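Local coordinates for protein topoisomerase IV subunit A (Escherichia coli, PDB 1ZVT) that forms part of the type II enzyme that decatenates and relaxes DNA, here as its C-terminal beta-pinwheel domain, which probably binds DNA and guides substrate choice, at residues 133-138 against 188-193; 148-153 against 233-238; 199-204 against 212-217; 203-208 against 238-243. All coordinates share one frame; numbering follows the deposited sequence.

Contact 1. Residues 133-138 against 188-193; sequences HVMPPV and DGLAQL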
loop_
_atom_site.group_PDB
_atom_site.type_symbol
_atom_site.label_atom_id
_atom_site.label_comp_id
_atom_site.label_asym_id
_atom_site.label_seq_id
_atom_site.Cartn_x
_atom_site.Cartn_y
_atom_site.Cartn_z
ATOM N N HIS A 133 11.386 -3.220 2.369
ATOM C CA HIS A 133 10.385 -3.244 1.299
ATOM C C HIS A 133 9.311 -2.229 1.580
ATOM O O HIS A 133 9.101 -1.825 2.735
ATOM C CB HIS A 133 9.746 -4.632 1.218
ATOM C CG HIS A 133 10.751 -5.733 1.099
ATOM N ND1 HIS A 133 11.321 -6.336 2.199
ATOM C CD2 HIS A 133 11.341 -6.288 0.015
ATOM C CE1 HIS A 133 12.206 -7.234 1.797
ATOM N NE2 HIS A 133 12.226 -7.235 0.476
ATOM N N VAL A 134 8.604 -1.847 0.526
ATOM C CA VAL A 134 7.502 -0.887 0.638
ATOM C C VAL A 134 6.258 -1.599 1.195
ATOM O O VAL A 134 5.929 -2.714 0.740
ATOM C CB VAL A 134 7.130 -0.291 -0.753
ATOM C CG1 VAL A 134 5.983 0.719 -0.604
ATOM C CG2 VAL A 134 8.332 0.379 -1.434
ATOM N N MET A 135 5.537 -0.967 2.134
ATOM C CA MET A 135 4.263 -1.503 2.590
ATOM C C MET A 135 3.179 -1.136 1.571
ATOM O O MET A 135 3.285 -0.151 0.852
ATOM C CB MET A 135 3.843 -0.914 3.940
ATOM C CG MET A 135 4.795 -1.184 5.080
ATOM S SD MET A 135 5.101 -2.927 5.406
ATOM C CE MET A 135 3.493 -3.500 6.000
ATOM N N PRO A 136 2.091 -1.912 1.529
ATOM C CA PRO A 136 0.995 -1.462 0.667
ATOM C C PRO A 136 0.466 -0.082 1.117
ATOM O O PRO A 136 0.123 0.048 2.290
ATOM C CB PRO A 136 -0.089 -2.516 0.927
ATOM C CG PRO A 136 0.675 -3.752 1.339
ATOM C CD PRO A 136 1.800 -3.185 2.207
ATOM N N PRO A 137 0.436 0.940 0.231
ATOM C CA PRO A 137 -0.100 2.273 0.634
ATOM C C PRO A 137 -1.508 2.147 1.138
ATOM O O PRO A 137 -2.266 1.318 0.624
ATOM C CB PRO A 137 -0.088 3.087 -0.685
ATOM C CG PRO A 137 1.040 2.433 -1.464
ATOM C CD PRO A 137 0.913 0.953 -1.159
ATOM N N VAL A 138 -1.874 2.949 2.133
ATOM C CA VAL A 138 -3.206 2.887 2.695
ATOM C C VAL A 138 -3.867 4.228 2.500
ATOM O O VAL A 138 -3.320 5.259 2.901
ATOM C CB VAL A 138 -3.202 2.546 4.181
ATOM C CG1 VAL A 138 -4.660 2.398 4.710
ATOM C CG2 VAL A 138 -2.398 1.258 4.426
ATOM N N ASP A 188 13.061 -9.295 11.840
ATOM C CA ASP A 188 11.824 -8.693 12.268
ATOM C C ASP A 188 11.477 -7.629 11.248
ATOM O O ASP A 188 12.274 -7.327 10.366
ATOM C CB ASP A 188 11.952 -8.080 13.658
ATOM C CG ASP A 188 10.606 -7.877 14.355
ATOM O OD1 ASP A 188 9.519 -8.156 13.764
ATOM O OD2 ASP A 188 10.644 -7.484 15.536
ATOM N N GLY A 189 10.292 -7.048 11.368
ATOM C CA GLY A 189 9.866 -6.082 10.356
ATOM C C GLY A 189 8.389 -5.818 10.542
ATOM O O GLY A 189 7.727 -6.494 11.344
ATOM N N LEU A 190 7.888 -4.805 9.838
ATOM C CA LEU A 190 6.477 -4.474 9.915
ATOM C C LEU A 190 5.753 -5.404 8.918
ATOM O O LEU A 190 6.002 -5.327 7.700
ATOM C CB LEU A 190 6.305 -2.971 9.620
ATOM C CG LEU A 190 4.925 -2.348 9.532
ATOM C CD1 LEU A 190 4.158 -2.573 10.842
ATOM C CD2 LEU A 190 5.059 -0.861 9.184
ATOM N N ALA A 191 4.916 -6.314 9.450
ATOM C CA ALA A 191 4.191 -7.344 8.681
ATOM C C ALA A 191 2.875 -6.869 8.117
ATOM O O ALA A 191 2.527 -7.239 6.984
ATOM C CB ALA A 191 3.914 -8.554 9.560
ATOM N N GLN A 192 2.123 -6.117 8.914
ATOM C CA GLN A 192 0.825 -5.607 8.475
ATOM C C GLN A 192 0.686 -4.182 8.963
ATOM O O GLN A 192 1.160 -3.863 10.057
ATOM C CB GLN A 192 -0.317 -6.397 9.110
ATOM C CG GLN A 192 -0.269 -7.919 8.879
ATOM C CD GLN A 192 -0.937 -8.383 7.614
ATOM O OE1 GLN A 192 -0.694 -9.504 7.169
ATOM N NE2 GLN A 192 -1.810 -7.565 7.052
ATOM N N LEU A 193 0.024 -3.343 8.180
ATOM C CA LEU A 193 -0.197 -1.963 8.589
ATOM C C LEU A 193 -1.539 -1.505 8.075
ATOM O O LEU A 193 -1.765 -1.483 6.839
ATOM C CB LEU A 193 0.894 -1.062 7.969
ATOM C CG LEU A 193 0.905 0.440 8.302
ATOM C CD1 LEU A 193 1.082 0.667 9.815
ATOM C CD2 LEU A 193 2.027 1.159 7.554
HETATM O O HOH W 1 0.023 -1.537 4.469
#

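Contact 2. Residues 148-153 against 233-238; sequences LAITQA and RGLQRI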
loop_
_atom_site.group_PDB
_atom_site.type_symbol
_atom_site.label_atom_id
_atom_site.label_comp_id
_atom_site.label_asym_id
_atom_site.label_seq_id
_atom_site.Cartn_x
_atom_site.Cartn_y
_atom_site.Cartn_z
ATOM N N LEU A 148 -2.800 0.863 12.857
ATOM C CA LEU A 148 -2.545 -0.374 13.580
ATOM C C LEU A 148 -1.399 -1.072 12.880
ATOM O O LEU A 148 -1.442 -1.299 11.657
ATOM C CB LEU A 148 -3.792 -1.271 13.617
ATOM C CG LEU A 148 -3.585 -2.629 14.286
ATOM C CD1 LEU A 148 -3.243 -2.517 15.775
ATOM C CD2 LEU A 148 -4.798 -3.522 14.101
ATOM N N ALA A 149 -0.333 -1.318 13.638
ATOM C CA ALA A 149 0.850 -1.964 13.088
ATOM C C ALA A 149 1.038 -3.291 13.772
ATOM O O ALA A 149 0.858 -3.402 14.988
ATOM C CB ALA A 149 2.114 -1.085 13.369
ATOM N N ILE A 150 1.409 -4.309 12.995
ATOM C CA ILE A 150 1.697 -5.640 13.536
ATOM C C ILE A 150 3.050 -6.066 12.983
ATOM O O ILE A 150 3.255 -6.022 11.773
ATOM C CB ILE A 150 0.640 -6.702 13.088
ATOM C CG1 ILE A 150 -0.778 -6.208 13.462
ATOM C CG2 ILE A 150 0.973 -8.078 13.718
ATOM C CD1 ILE A 150 -1.876 -7.173 12.941
ATOM N N THR A 151 3.975 -6.451 13.857
ATOM C CA THR A 151 5.307 -6.862 13.396
ATOM C C THR A 151 5.422 -8.360 13.091
ATOM O O THR A 151 4.584 -9.167 13.531
ATOM C CB THR A 151 6.412 -6.516 14.426
ATOM O OG1 THR A 151 6.302 -7.366 15.572
ATOM C CG2 THR A 151 6.291 -5.064 14.879
ATOM N N GLN A 152 6.508 -8.721 12.403
ATOM C CA GLN A 152 6.803 -10.109 12.056
ATOM C C GLN A 152 6.961 -10.944 13.334
ATOM O O GLN A 152 6.624 -12.132 13.359
ATOM C CB GLN A 152 8.084 -10.108 11.228
ATOM C CG GLN A 152 8.612 -11.413 10.740
ATOM C CD GLN A 152 9.949 -11.238 10.036
ATOM O OE1 GLN A 152 10.874 -12.038 10.230
ATOM N NE2 GLN A 152 10.070 -10.167 9.236
ATOM N N ALA A 153 7.473 -10.316 14.391
ATOM C CA ALA A 153 7.673 -11.005 15.676
ATOM C C ALA A 153 6.363 -11.198 16.430
ATOM O O ALA A 153 6.275 -12.024 17.346
ATOM C CB ALA A 153 8.713 -10.260 16.545
ATOM N N ARG A 233 1.686 -13.900 21.894
ATOM C CA ARG A 233 2.284 -15.214 21.650
ATOM C C ARG A 233 1.616 -15.912 20.479
ATOM O O ARG A 233 0.394 -15.989 20.411
ATOM C CB ARG A 233 2.204 -16.144 22.868
ATOM C CG ARG A 233 3.351 -17.170 22.863
ATOM C CD ARG A 233 2.992 -18.532 23.450
ATOM N NE ARG A 233 2.710 -18.465 24.878
ATOM C CZ ARG A 233 2.370 -19.509 25.637
ATOM N NH1 ARG A 233 2.272 -20.731 25.117
ATOM N NH2 ARG A 233 2.133 -19.327 26.928
ATOM N N GLY A 234 2.431 -16.428 19.567
ATOM C CA GLY A 234 1.927 -17.184 18.435
ATOM C C GLY A 234 1.419 -16.348 17.280
ATOM O O GLY A 234 0.986 -16.903 16.270
ATOM N N LEU A 235 1.485 -15.021 17.388
ATOM C CA LEU A 235 1.014 -14.161 16.283
ATOM C C LEU A 235 2.111 -13.913 15.233
ATOM O O LEU A 235 2.567 -12.783 15.042
ATOM C CB LEU A 235 0.439 -12.834 16.814
ATOM C CG LEU A 235 -0.468 -12.035 15.869
ATOM C CD1 LEU A 235 -1.799 -12.725 15.668
ATOM C CD2 LEU A 235 -0.673 -10.637 16.439
ATOM N N GLN A 236 2.541 -14.987 14.583
ATOM C CA GLN A 236 3.554 -14.957 13.545
ATOM C C GLN A 236 3.033 -15.765 12.366
ATOM O O GLN A 236 2.298 -16.736 12.577
ATOM C CB GLN A 236 4.840 -15.606 14.046
ATOM C CG GLN A 236 5.526 -14.832 15.136
ATOM C CD GLN A 236 6.897 -15.379 15.402
ATOM O OE1 GLN A 236 7.879 -14.965 14.782
ATOM N NE2 GLN A 236 6.977 -16.328 16.303
ATOM N N ARG A 237 3.414 -15.362 11.146
ATOM C CA ARG A 237 2.975 -15.995 9.894
ATOM C C ARG A 237 1.457 -15.960 9.808
ATOM O O ARG A 237 0.799 -16.964 9.574
ATOM C CB ARG A 237 3.550 -17.413 9.718
ATOM C CG ARG A 237 5.095 -17.442 9.789
ATOM C CD ARG A 237 5.647 -18.785 9.328
ATOM N NE ARG A 237 5.092 -19.915 10.075
ATOM C CZ ARG A 237 5.671 -21.112 10.166
ATOM N NH1 ARG A 237 6.844 -21.345 9.581
ATOM N NH2 ARG A 237 5.086 -22.079 10.861
ATOM N N ILE A 238 0.909 -14.781 10.070
ATOM C CA ILE A 238 -0.539 -14.582 9.903
ATOM C C ILE A 238 -0.955 -14.967 8.484
ATOM O O ILE A 238 -0.306 -14.550 7.509
ATOM C CB ILE A 238 -0.881 -13.110 10.110
ATOM C CG1 ILE A 238 -0.646 -12.719 11.561
ATOM C CG2 ILE A 238 -2.344 -12.832 9.753
ATOM C CD1 ILE A 238 -0.701 -11.178 11.770
HETATM O O HOH W 2 3.055 -11.418 12.671
HETATM O O HOH W 3 5.790 -13.611 11.201
#

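Contact 3. Residues 199-204 against 212-217; sequences QSTLTI and KLRPEE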
loop_
_atom_site.group_PDB
_atom_site.type_symbol
_atom_site.label_atom_id
_atom_site.label_comp_id
_atom_site.label_asym_id
_atom_site.label_seq_id
_atom_site.Cartn_x
_atom_site.Cartn_y
_atom_site.Cartn_z
ATOM N N GLN A 199 -14.079 1.935 15.839
ATOM C CA GLN A 199 -14.811 0.807 16.417
ATOM C C GLN A 199 -14.649 -0.483 15.599
ATOM O O GLN A 199 -15.550 -1.330 15.546
ATOM C CB GLN A 199 -16.296 1.161 16.630
ATOM C CG GLN A 199 -16.546 2.143 17.800
ATOM C CD GLN A 199 -16.059 1.601 19.162
ATOM O OE1 GLN A 199 -16.633 0.659 19.709
ATOM N NE2 GLN A 199 -14.998 2.207 19.706
ATOM N N SER A 200 -13.487 -0.640 14.966
ATOM C CA SER A 200 -13.216 -1.853 14.195
ATOM C C SER A 200 -12.922 -3.093 15.040
ATOM O O SER A 200 -12.423 -2.999 16.183
ATOM C CB SER A 200 -12.040 -1.613 13.239
ATOM O OG SER A 200 -12.298 -0.511 12.397
ATOM N N THR A 201 -13.204 -4.258 14.451
ATOM C CA THR A 201 -12.844 -5.558 15.010
ATOM C C THR A 201 -11.954 -6.237 13.984
ATOM O O THR A 201 -12.214 -6.121 12.795
ATOM C CB THR A 201 -14.095 -6.433 15.267
ATOM O OG1 THR A 201 -14.910 -5.807 16.266
ATOM C CG2 THR A 201 -13.729 -7.839 15.706
ATOM N N LEU A 202 -10.881 -6.872 14.464
ATOM C CA LEU A 202 -9.960 -7.669 13.646
ATOM C C LEU A 202 -10.017 -9.116 14.097
ATOM O O LEU A 202 -9.907 -9.417 15.298
ATOM C CB LEU A 202 -8.516 -7.171 13.795
ATOM C CG LEU A 202 -8.114 -6.055 12.825
ATOM C CD1 LEU A 202 -8.514 -4.703 13.346
ATOM C CD2 LEU A 202 -6.629 -6.114 12.633
ATOM N N THR A 203 -10.158 -10.018 13.137
ATOM C CA THR A 203 -10.065 -11.432 13.426
ATOM C C THR A 203 -8.847 -11.917 12.665
ATOM O O THR A 203 -8.764 -11.720 11.469
ATOM C CB THR A 203 -11.320 -12.180 12.963
ATOM O OG1 THR A 203 -12.466 -11.652 13.661
ATOM C CG2 THR A 203 -11.208 -13.653 13.244
ATOM N N ILE A 204 -7.907 -12.524 13.378
ATOM C CA ILE A 204 -6.611 -12.883 12.797
ATOM C C ILE A 204 -6.430 -14.379 12.941
ATOM O O ILE A 204 -6.622 -14.922 14.038
ATOM C CB ILE A 204 -5.457 -12.113 13.520
ATOM C CG1 ILE A 204 -5.671 -10.595 13.438
ATOM C CG2 ILE A 204 -4.084 -12.502 12.968
ATOM C CD1 ILE A 204 -4.647 -9.764 14.209
ATOM N N LYS A 212 -9.707 -12.937 18.080
ATOM C CA LYS A 212 -10.661 -11.905 17.731
ATOM C C LYS A 212 -10.379 -10.698 18.633
ATOM O O LYS A 212 -10.350 -10.819 19.869
ATOM C CB LYS A 212 -12.097 -12.418 17.898
ATOM C CG LYS A 212 -13.151 -11.420 17.418
ATOM C CD LYS A 212 -14.563 -11.998 17.413
ATOM C CE LYS A 212 -15.437 -11.071 16.575
ATOM N NZ LYS A 212 -16.872 -10.978 17.008
ATOM N N LEU A 213 -10.112 -9.551 18.019
ATOM C CA LEU A 213 -9.776 -8.349 18.757
ATOM C C LEU A 213 -10.843 -7.316 18.495
ATOM O O LEU A 213 -10.837 -6.672 17.454
ATOM C CB LEU A 213 -8.403 -7.819 18.321
ATOM C CG LEU A 213 -7.303 -8.874 18.393
ATOM C CD1 LEU A 213 -6.072 -8.427 17.620
ATOM C CD2 LEU A 213 -6.974 -9.176 19.854
ATOM N N ARG A 214 -11.778 -7.177 19.430
ATOM C CA ARG A 214 -12.770 -6.114 19.329
ATOM C C ARG A 214 -12.142 -4.802 19.801
ATOM O O ARG A 214 -11.009 -4.809 20.291
ATOM C CB ARG A 214 -14.006 -6.426 20.184
ATOM C CG ARG A 214 -14.680 -7.760 19.877
ATOM C CD ARG A 214 -15.562 -8.150 21.060
ATOM N NE ARG A 214 -14.795 -8.098 22.310
ATOM C CZ ARG A 214 -15.292 -8.304 23.529
ATOM N NH1 ARG A 214 -16.580 -8.591 23.696
ATOM N NH2 ARG A 214 -14.490 -8.219 24.586
ATOM N N PRO A 215 -12.877 -3.676 19.687
ATOM C CA PRO A 215 -12.350 -2.403 20.192
ATOM C C PRO A 215 -11.772 -2.506 21.606
ATOM O O PRO A 215 -10.721 -1.912 21.879
ATOM C CB PRO A 215 -13.570 -1.486 20.164
ATOM C CG PRO A 215 -14.377 -2.024 19.040
ATOM C CD PRO A 215 -14.208 -3.505 19.078
ATOM N N GLU A 216 -12.455 -3.254 22.478
ATOM C CA GLU A 216 -11.979 -3.492 23.849
ATOM C C GLU A 216 -10.559 -4.050 23.882
ATOM O O GLU A 216 -9.707 -3.531 24.604
ATOM C CB GLU A 216 -12.956 -4.375 24.643
ATOM C CG GLU A 216 -14.309 -3.693 24.951
ATOM C CD GLU A 216 -15.371 -3.850 23.853
ATOM O OE1 GLU A 216 -15.056 -4.209 22.694
ATOM O OE2 GLU A 216 -16.553 -3.598 24.163
ATOM N N GLU A 217 -10.296 -5.088 23.087
ATOM C CA GLU A 217 -8.955 -5.665 23.017
ATOM C C GLU A 217 -7.946 -4.704 22.358
ATOM O O GLU A 217 -6.800 -4.616 22.777
ATOM C CB GLU A 217 -8.979 -7.005 22.272
ATOM C CG GLU A 217 -9.648 -8.164 23.040
ATOM C CD GLU A 217 -11.170 -8.134 22.985
ATOM O OE1 GLU A 217 -11.729 -7.467 22.093
ATOM O OE2 GLU A 217 -11.824 -8.778 23.846
#

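Contact 4. Residues 203-208 against 238-243; sequences TIHVGK and IDRVEI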
loop_
_atom_site.group_PDB
_atom_site.type_symbol
_atom_site.label_atom_id
_atom_site.label_comp_id
_atom_site.label_asym_id
_atom_site.label_seq_id
_atom_site.Cartn_x
_atom_site.Cartn_y
_atom_site.Cartn_z
ATOM N N THR A 203 -10.158 -10.018 13.137
ATOM C CA THR A 203 -10.065 -11.432 13.426
ATOM C C THR A 203 -8.847 -11.917 12.665
ATOM O O THR A 203 -8.764 -11.720 11.469
ATOM C CB THR A 203 -11.320 -12.180 12.963
ATOM O OG1 THR A 203 -12.466 -11.652 13.661
ATOM C CG2 THR A 203 -11.208 -13.653 13.244
ATOM N N ILE A 204 -7.907 -12.524 13.378
ATOM C CA ILE A 204 -6.611 -12.883 12.797
ATOM C C ILE A 204 -6.430 -14.379 12.941
ATOM O O ILE A 204 -6.622 -14.922 14.038
ATOM C CB ILE A 204 -5.457 -12.113 13.520
ATOM C CG1 ILE A 204 -5.671 -10.595 13.438
ATOM C CG2 ILE A 204 -4.084 -12.502 12.968
ATOM C CD1 ILE A 204 -4.647 -9.764 14.209
ATOM N N HIS A 205 -6.054 -15.059 11.848
ATOM C CA HIS A 205 -5.821 -16.488 11.900
ATOM C C HIS A 205 -4.384 -16.815 11.571
ATOM O O HIS A 205 -3.772 -16.156 10.741
ATOM C CB HIS A 205 -6.688 -17.228 10.899
ATOM C CG HIS A 205 -8.135 -16.859 10.960
ATOM N ND1 HIS A 205 -9.116 -17.785 11.221
ATOM C CD2 HIS A 205 -8.767 -15.679 10.778
ATOM C CE1 HIS A 205 -10.293 -17.195 11.195
ATOM N NE2 HIS A 205 -10.113 -15.919 10.912
ATOM N N VAL A 206 -3.846 -17.804 12.272
ATOM C CA VAL A 206 -2.579 -18.411 11.935
ATOM C C VAL A 206 -2.892 -19.900 11.921
ATOM O O VAL A 206 -3.032 -20.507 12.992
ATOM C CB VAL A 206 -1.506 -18.168 13.039
ATOM C CG1 VAL A 206 -0.228 -18.899 12.722
ATOM C CG2 VAL A 206 -1.240 -16.655 13.274
ATOM N N GLY A 207 -2.988 -20.483 10.731
ATOM C CA GLY A 207 -3.472 -21.869 10.601
ATOM C C GLY A 207 -4.823 -22.008 11.292
ATOM O O GLY A 207 -5.731 -21.192 11.076
ATOM N N LYS A 208 -4.934 -23.009 12.157
ATOM C CA LYS A 208 -6.186 -23.301 12.861
ATOM C C LYS A 208 -6.292 -22.600 14.227
ATOM O O LYS A 208 -7.108 -23.000 15.068
ATOM C CB LYS A 208 -6.386 -24.821 13.025
ATOM C CG LYS A 208 -6.348 -25.651 11.724
ATOM C CD LYS A 208 -7.034 -24.968 10.553
ATOM C CE LYS A 208 -7.111 -25.889 9.340
ATOM N NZ LYS A 208 -7.182 -25.100 8.058
ATOM N N ILE A 238 0.909 -14.781 10.070
ATOM C CA ILE A 238 -0.539 -14.582 9.903
ATOM C C ILE A 238 -0.955 -14.967 8.484
ATOM O O ILE A 238 -0.306 -14.550 7.509
ATOM C CB ILE A 238 -0.881 -13.110 10.110
ATOM C CG1 ILE A 238 -0.646 -12.719 11.561
ATOM C CG2 ILE A 238 -2.344 -12.832 9.753
ATOM C CD1 ILE A 238 -0.701 -11.178 11.770
ATOM N N ASP A 239 -2.031 -15.752 8.350
ATOM C CA ASP A 239 -2.502 -16.099 7.016
ATOM C C ASP A 239 -3.925 -15.658 6.689
ATOM O O ASP A 239 -4.328 -15.735 5.536
ATOM C CB ASP A 239 -2.274 -17.575 6.706
ATOM C CG ASP A 239 -2.931 -18.486 7.709
ATOM O OD1 ASP A 239 -4.083 -18.224 8.112
ATOM O OD2 ASP A 239 -2.263 -19.459 8.123
ATOM N N ARG A 240 -4.673 -15.144 7.660
ATOM C CA ARG A 240 -5.975 -14.563 7.318
ATOM C C ARG A 240 -6.271 -13.428 8.266
ATOM O O ARG A 240 -6.049 -13.580 9.465
ATOM C CB ARG A 240 -7.086 -15.643 7.398
ATOM C CG ARG A 240 -8.454 -15.185 6.849
ATOM C CD ARG A 240 -9.503 -16.336 6.905
ATOM N NE ARG A 240 -9.110 -17.537 6.137
ATOM C CZ ARG A 240 -9.929 -18.572 5.903
ATOM N NH1 ARG A 240 -11.177 -18.561 6.376
ATOM N NH2 ARG A 240 -9.504 -19.627 5.216
ATOM N N VAL A 241 -6.747 -12.296 7.736
ATOM C CA VAL A 241 -7.184 -11.190 8.571
ATOM C C VAL A 241 -8.528 -10.722 8.035
ATOM O O VAL A 241 -8.681 -10.527 6.835
ATOM C CB VAL A 241 -6.213 -9.995 8.532
ATOM C CG1 VAL A 241 -6.743 -8.868 9.407
ATOM C CG2 VAL A 241 -4.806 -10.390 9.003
ATOM N N GLU A 242 -9.495 -10.544 8.927
ATOM C CA GLU A 242 -10.796 -9.987 8.523
ATOM C C GLU A 242 -11.029 -8.760 9.367
ATOM O O GLU A 242 -11.010 -8.858 10.585
ATOM C CB GLU A 242 -11.899 -11.021 8.754
ATOM C CG GLU A 242 -11.719 -12.250 7.877
ATOM C CD GLU A 242 -12.304 -13.488 8.509
ATOM O OE1 GLU A 242 -11.765 -13.965 9.540
ATOM O OE2 GLU A 242 -13.319 -13.968 7.974
ATOM N N ILE A 243 -11.227 -7.612 8.721
ATOM C CA ILE A 243 -11.433 -6.351 9.427
ATOM C C ILE A 243 -12.874 -5.922 9.204
ATOM O O ILE A 243 -13.295 -5.734 8.074
ATOM C CB ILE A 243 -10.476 -5.260 8.892
ATOM C CG1 ILE A 243 -9.026 -5.737 9.031
ATOM C CG2 ILE A 243 -10.683 -3.952 9.624
ATOM C CD1 ILE A 243 -8.020 -4.867 8.320
HETATM O O HOH W 4 -13.352 -9.273 12.326
HETATM O O HOH W 5 -5.878 -19.904 8.610
#

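Contact 1. Residues 133-138 against 188-193
Met135 reaches from the irregular chain leading into strand 138-139 to Leu190 and Leu193, and its thioether makes the tight part of this contact. CG lies anti to the carbonyl carbon (chi1 -61°), the chain is bent at both following torsions, and the side chain crosses that of Leu190 at about a right angle. SD comes to 3.4 Å from the backbone oxygen Leu190 O. The terminal CE lies 4.0 Å from Leu190 CG and 4.1 Å from Leu193 CB, joining the two leucines. An alanine here would probably open a gap beside Leu190 and Leu193, since the sulfur and methyl that touch them would be gone. Towards Val138 the packing thins. Val138 CG2 approaches Leu193 O at 3.7 Å, and next to the exposed Pro136 a water links the chains, donating to Pro136 O at 2.7 Å and to Leu193 O at 3.0 Å. The contact thus joins consecutive blades of the beta-pinwheel: Met135 and Leu193 both pack on Ala101 of strand 97-101, while Leu190 and Leu193 lean on strand 146-151; in their own strand Ala191 and Gln192 form a classic beta bulge opposite Ile150.

Contact 2. Residues 148-153 against 233-238
Gln152 and Gln236 bring the two backbones closest, 6.0 Å between their CA atoms, where the end of strand 146-151 meets an irregular loop that turns at Leu235, the centre of an inverse gamma turn. The loop leaves strand 230-231, the outermost strand of the same beta-pinwheel blade, and passes back against strand 146-151 on its way to strand 240-244 of the last sheet. The apolar part of the contact is carried by Ile150. With CG1 anti to the carbonyl carbon (chi1 -54°), CG2 is left anti to the backbone N and touches two methyls of the loop, Leu235 CD2 at 4.1 Å and Ile238 CD1 at 4.0 Å. Ile150 crosses each of these side chains at about a right angle. Ile204 of strand 201-206 packs against all three residues, and Met156 of strand 155-160 also packs there, against Ile150 and Leu235. Beyond Thr151 the contact becomes polar and hydrated. The aliphatic part of Gln236 lies against backbone oxygens, with CG 3.7 Å from Ala153 O. Waters take the place of direct backbone bonds between the chains. One bridges the chains, donating to Thr151 O at 2.9 Å and to Leu235 O at 2.8 Å. The second lies nearer Arg237: it donates to Gln152 O at 2.7 Å and accepts from Arg237 N at 3.0 Å.

Contact 3. Residues 199-204 against 212-217
Arg214, whose CB and CG lie beside Thr201 OG1, turns its guanidinium back over the start of its own helix. Over one face, offset toward the rim, lies Glu216 OE1, a long 3.9 Å from NE and held by charge alone. At the edge, in plane, Glu217 OE1 receives NE through its syn lone pair at 3.1 Å in an almost straight bond (179°), while NH2 donates to OE2, completing a side-on grip. Glu217 OE1 also accepts the backbone N of Arg214, the N-cap residue, at 2.7 Å; these donors are likely to keep the carboxylate ionised. The helix follows on the beta hairpin of strands 201-206 and 209-213. Leu202 and Leu213 form an antiparallel hydrogen-bonded pair, with Leu202 N to Leu213 O at 3.0 Å and Leu213 N to Leu202 O at 2.7 Å. Thr203 and Lys212 form the next, non-hydrogen-bonded pair. Thr201 CG2, anti to the backbone N, lies 3.8 Å from Lys212 CE, and its OG1 faces Pro215 CD. An alanine in place of Thr201 would probably leave the lysine chain freer to turn and open a gap beside Pro215. The proline ring also covers the end of the strand, with CD 3.4 Å from Ser200 O and CB and CG against the Gln199 amide, whose OE1 is nearest CG. On the face of Leu202 and Leu213, Ile204 CD1 meets Leu213 CD1 at 3.9 Å.

Contact 4. Residues 203-208 against 238-243
His205 packs against Arg240 and Glu242 of the facing strand, and its atoms meet them in turn. CB touches Arg240 CB at 3.9 Å, and CG lies equally near that same carbon. Farther out, CD2 has Arg240 O at the ring edge, in plane. Arg240 CD covers one face, 4.1 Å from the ring centroid and 16° off its normal, a CH-pi contact. At the tip, NE2 donates to Glu242 OE1 at 2.9 Å. The bond is somewhat bent, with 145° at the hydrogen, and the carboxylate oxygen lies 22° out of the ring plane. Beneath this group, strands 203-206 and 240-243 run antiparallel in the last sheet of the domain. Thr203 and Glu242 form a hydrogen-bonded pair, each N bonding the other's O, and His205 N bonds Arg240 O at 2.8 Å. A classic beta bulge interrupts the pairing: Asp239 and Arg240 both face His205, whose O takes Asp239 N at 3.0 Å and Arg240 N only weakly at 3.4 Å. Asp239 CG sits between the backbone N and the carbonyl carbon, and OD2 accepts Gly207 N at 2.9 Å on its syn side, tying the strand end to the bulge. On the opposite face of the sheet from His205, Ile238 CG2 meets Ile204 CG2 at 3.7 Å, and Val206 CG2 approaches Ile238 CA.

How the contacts relate
Contacts 1 and 2 meet on one sheet, where strands 190-196 and 146-151 are neighbours: Ala191 N lies 2.9 Å from Ile150 O in a probable hydrogen bond, and the contact centres are 12 Å apart. Contacts 3 and 4 use opposite edges of strand 201-206, sharing Thr203 and Ile204, so that this central strand is paired on both sides. Contact 2 joins the two sheets: Ile238 belongs to both contacts 2 and 4, whose centres lie about 10 Å apart, and Leu148 CD2 meets Leu202 CD2 of contact 3 at 3.5 Å. Contact 1 stands farther off, its centre about 20 Å from that of contact 3, at the junction with the preceding blade.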